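Long-range contact in probable antibiotics synthesis protein (Thermus thermophilus, PDB 1V70), which is of unknown function but belongs to the cupin family, probably binds a metal ion, and may take part in antibiotic synthesis: residues A[49-60]-A[94-105]. Numbering follows the deposited sequence. Where two conformers were deposited one is given.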
# COMPACT_ATOMS: atom_id res chain seq x y z
N SER A 49 -7.06 -7.72 -12.99
CA SER A 49 -6.66 -6.98 -11.80
C SER A 49 -5.15 -6.99 -11.62
O SER A 49 -4.50 -8.01 -11.87
CB SER A 49 -7.30 -7.57 -10.54
OG SER A 49 -8.71 -7.45 -10.56
N ASP A 50 -4.59 -5.86 -11.21
CA ASP A 50 -3.16 -5.78 -10.95
C ASP A 50 -3.01 -5.94 -9.44
O ASP A 50 -3.93 -5.62 -8.69
CB ASP A 50 -2.58 -4.41 -11.35
CG ASP A 50 -2.56 -4.20 -12.85
OD1 ASP A 50 -2.38 -5.18 -13.60
OD2 ASP A 50 -2.71 -3.04 -13.29
N LYS A 51 -1.87 -6.46 -9.00
CA LYS A 51 -1.64 -6.64 -7.58
C LYS A 51 -0.23 -6.19 -7.21
O LYS A 51 0.70 -6.36 -7.98
CB LYS A 51 -1.84 -8.11 -7.18
CG LYS A 51 -1.60 -8.37 -5.70
CD LYS A 51 -1.66 -9.86 -5.38
CE LYS A 51 -3.06 -10.41 -5.59
NZ LYS A 51 -3.11 -11.86 -5.28
N VAL A 52 -0.10 -5.60 -6.03
CA VAL A 52 1.21 -5.18 -5.54
C VAL A 52 1.40 -5.69 -4.12
O VAL A 52 0.53 -5.52 -3.26
CB VAL A 52 1.36 -3.64 -5.51
CG1 VAL A 52 2.72 -3.26 -4.94
CG2 VAL A 52 1.20 -3.07 -6.91
N TYR A 53 2.54 -6.35 -3.89
CA TYR A 53 2.91 -6.88 -2.58
C TYR A 53 3.95 -5.94 -1.99
O TYR A 53 4.91 -5.57 -2.67
CB TYR A 53 3.57 -8.25 -2.70
CG TYR A 53 2.72 -9.37 -3.25
CD1 TYR A 53 1.79 -10.02 -2.44
CD2 TYR A 53 2.91 -9.82 -4.55
CE1 TYR A 53 1.07 -11.11 -2.93
CE2 TYR A 53 2.19 -10.91 -5.04
CZ TYR A 53 1.28 -11.55 -4.22
OH TYR A 53 0.61 -12.65 -4.71
N TYR A 54 3.78 -5.55 -0.73
CA TYR A 54 4.75 -4.70 -0.04
C TYR A 54 5.08 -5.39 1.29
O TYR A 54 4.18 -5.74 2.05
CB TYR A 54 4.17 -3.31 0.24
CG TYR A 54 5.07 -2.44 1.09
CD1 TYR A 54 6.24 -1.90 0.57
CD2 TYR A 54 4.77 -2.20 2.43
CE1 TYR A 54 7.10 -1.13 1.36
CE2 TYR A 54 5.61 -1.43 3.23
CZ TYR A 54 6.77 -0.90 2.69
OH TYR A 54 7.61 -0.13 3.47
N ALA A 55 6.37 -5.59 1.55
CA ALA A 55 6.78 -6.26 2.79
C ALA A 55 6.85 -5.31 3.98
O ALA A 55 7.64 -4.36 3.99
CB ALA A 55 8.12 -6.96 2.58
N LEU A 56 6.03 -5.59 4.99
CA LEU A 56 6.00 -4.78 6.22
C LEU A 56 6.96 -5.38 7.24
O LEU A 56 7.69 -4.65 7.92
CB LEU A 56 4.59 -4.76 6.80
CG LEU A 56 3.51 -4.05 5.99
CD1 LEU A 56 2.13 -4.42 6.54
CD2 LEU A 56 3.73 -2.54 6.04
N GLU A 57 6.95 -6.70 7.36
CA GLU A 57 7.78 -7.44 8.33
C GLU A 57 8.19 -8.77 7.73
O GLU A 57 7.44 -9.42 7.02
CB GLU A 57 7.01 -7.72 9.64
CG GLU A 57 6.46 -6.49 10.34
CD GLU A 57 5.94 -6.87 11.72
OE1 GLU A 57 5.25 -7.87 11.82
OE2 GLU A 57 6.23 -6.15 12.67
N GLY A 58 9.40 -9.22 8.05
CA GLY A 58 9.86 -10.51 7.57
C GLY A 58 10.23 -10.50 6.10
O GLY A 58 10.29 -9.45 5.46
N GLU A 59 10.47 -11.69 5.56
CA GLU A 59 10.80 -11.77 4.15
C GLU A 59 10.08 -12.95 3.50
O GLU A 59 9.86 -13.99 4.11
CB GLU A 59 12.33 -11.90 3.99
CG GLU A 59 12.90 -13.19 4.59
CD GLU A 59 14.41 -13.18 4.50
OE1 GLU A 59 15.00 -14.25 4.42
OE2 GLU A 59 15.00 -12.11 4.55
N VAL A 60 9.68 -12.73 2.26
CA VAL A 60 8.95 -13.74 1.50
C VAL A 60 9.53 -13.85 0.11
O VAL A 60 10.23 -12.95 -0.36
CB VAL A 60 7.44 -13.37 1.36
CG1 VAL A 60 6.78 -13.35 2.73
CG2 VAL A 60 7.30 -12.01 0.68
N PRO A 94 7.79 -15.27 10.96
CA PRO A 94 6.56 -14.81 10.31
C PRO A 94 6.84 -13.64 9.37
O PRO A 94 7.88 -12.98 9.46
CB PRO A 94 5.69 -14.39 11.49
CG PRO A 94 6.18 -15.26 12.62
CD PRO A 94 7.67 -15.20 12.43
N ALA A 95 5.91 -13.39 8.46
CA ALA A 95 6.02 -12.29 7.52
C ALA A 95 4.66 -11.62 7.40
O ALA A 95 3.62 -12.30 7.49
CB ALA A 95 6.49 -12.79 6.16
N LEU A 96 4.66 -10.31 7.22
CA LEU A 96 3.44 -9.53 7.08
C LEU A 96 3.57 -8.66 5.83
O LEU A 96 4.55 -7.95 5.67
CB LEU A 96 3.22 -8.63 8.29
CG LEU A 96 1.85 -7.94 8.38
CD1 LEU A 96 0.76 -9.00 8.51
CD2 LEU A 96 1.83 -7.00 9.57
N LEU A 97 2.56 -8.72 4.97
CA LEU A 97 2.56 -7.96 3.73
C LEU A 97 1.33 -7.08 3.62
O LEU A 97 0.27 -7.43 4.12
CB LEU A 97 2.56 -8.90 2.53
CG LEU A 97 3.52 -10.08 2.53
CD1 LEU A 97 3.26 -10.95 1.31
CD2 LEU A 97 4.95 -9.58 2.57
N LEU A 98 1.50 -5.94 2.96
CA LEU A 98 0.40 -5.03 2.66
C LEU A 98 0.19 -5.37 1.19
O LEU A 98 1.11 -5.23 0.37
CB LEU A 98 0.83 -3.57 2.84
CG LEU A 98 -0.22 -2.52 2.46
CD1 LEU A 98 -1.51 -2.74 3.23
CD2 LEU A 98 0.34 -1.14 2.75
N VAL A 99 -1.01 -5.82 0.86
CA VAL A 99 -1.33 -6.24 -0.50
C VAL A 99 -2.50 -5.48 -1.08
O VAL A 99 -3.58 -5.42 -0.48
CB VAL A 99 -1.65 -7.76 -0.53
CG1 VAL A 99 -1.77 -8.25 -1.97
CG2 VAL A 99 -0.58 -8.53 0.22
N VAL A 100 -2.30 -4.91 -2.26
CA VAL A 100 -3.34 -4.14 -2.93
C VAL A 100 -3.68 -4.78 -4.27
O VAL A 100 -2.79 -5.10 -5.06
CB VAL A 100 -2.90 -2.69 -3.18
CG1 VAL A 100 -4.02 -1.90 -3.85
CG2 VAL A 100 -2.50 -2.03 -1.87
N THR A 101 -4.97 -4.98 -4.51
CA THR A 101 -5.45 -5.57 -5.76
C THR A 101 -6.48 -4.62 -6.35
O THR A 101 -7.38 -4.17 -5.65
CB THR A 101 -6.12 -6.93 -5.51
OG1 THR A 101 -5.24 -7.78 -4.76
CG2 THR A 101 -6.46 -7.61 -6.83
N ALA A 102 -6.33 -4.30 -7.63
CA ALA A 102 -7.25 -3.37 -8.28
C ALA A 102 -7.46 -3.68 -9.76
O ALA A 102 -6.50 -3.91 -10.50
CB ALA A 102 -6.75 -1.94 -8.12
N PRO A 103 -8.73 -3.74 -10.20
CA PRO A 103 -9.90 -3.53 -9.34
C PRO A 103 -10.17 -4.80 -8.53
O PRO A 103 -9.41 -5.77 -8.61
CB PRO A 103 -11.01 -3.24 -10.35
CG PRO A 103 -10.61 -4.06 -11.53
CD PRO A 103 -9.12 -3.81 -11.62
N ARG A 104 -11.23 -4.79 -7.73
CA ARG A 104 -11.56 -5.97 -6.93
C ARG A 104 -11.90 -7.11 -7.89
O ARG A 104 -12.71 -6.94 -8.80
CB ARG A 104 -12.75 -5.68 -6.02
CG ARG A 104 -13.18 -6.85 -5.15
CD ARG A 104 -14.14 -6.40 -4.05
NE ARG A 104 -15.33 -5.75 -4.59
CZ ARG A 104 -16.27 -5.17 -3.85
NH1 ARG A 104 -16.17 -5.17 -2.53
NH2 ARG A 104 -17.32 -4.60 -4.43
N PRO A 105 -11.26 -8.28 -7.71
CA PRO A 105 -11.52 -9.43 -8.59
C PRO A 105 -12.99 -9.86 -8.57
O PRO A 105 -13.72 -9.43 -7.66
CB PRO A 105 -10.60 -10.51 -8.02
CG PRO A 105 -9.46 -9.72 -7.46
CD PRO A 105 -10.17 -8.58 -6.77
OXT PRO A 105 -13.38 -10.64 -9.47
O HOH W 1 0.96 -3.24 -1.59
O HOH W 2 10.24 -13.69 7.76
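Two antiparallel strands of the cupin beta-sandwich, 50-55 and 95-102, pair in one of its sheets, and their register shifts by one residue at a classic beta bulge, where Leu96 O accepts from both Leu56 N (2.9 Å) and Glu57 N (3.2 Å). Before the bulge in 50-55 the rungs are regular, such as Val52 N to Val100 O at 2.9 Å. Beyond it Gly58 runs past Ala95 with a positive phi of 74°, which suits glycine, and its CA lies 4.2 Å from Ala95 CA. The first strand turns its corner at Leu56; farther on, Val60 CG1 packs tightly on the small Ala95 CB at 3.5 Å.

Leu97 CG stands anti to its carbonyl carbon (chi1 -46°), which turns the side chain back toward 49-60, where CD2 meets Val60 CG2 tip to tip (3.9 Å). Branched Val99 lies alongside Tyr53, CG2 oblique to the ring, while CG1 touches the aliphatic stem of Lys51. At the other end Ser49 OG donates to Pro103 O (2.7 Å) from above the carbonyl plane, joining the loop before strand 50-55 to the C-terminal tail just after the cis Ala102-Pro103 peptide.

Lys51, Tyr53 and Leu97 face strand 85-88, Lys51 NZ bonding His85 and Tyr53 OH reaching Gln41; the opposite face, with Val52 and Tyr54, packs on Tyr30 of the second subunit, and strands 28-35 and 75-79 flank the pair.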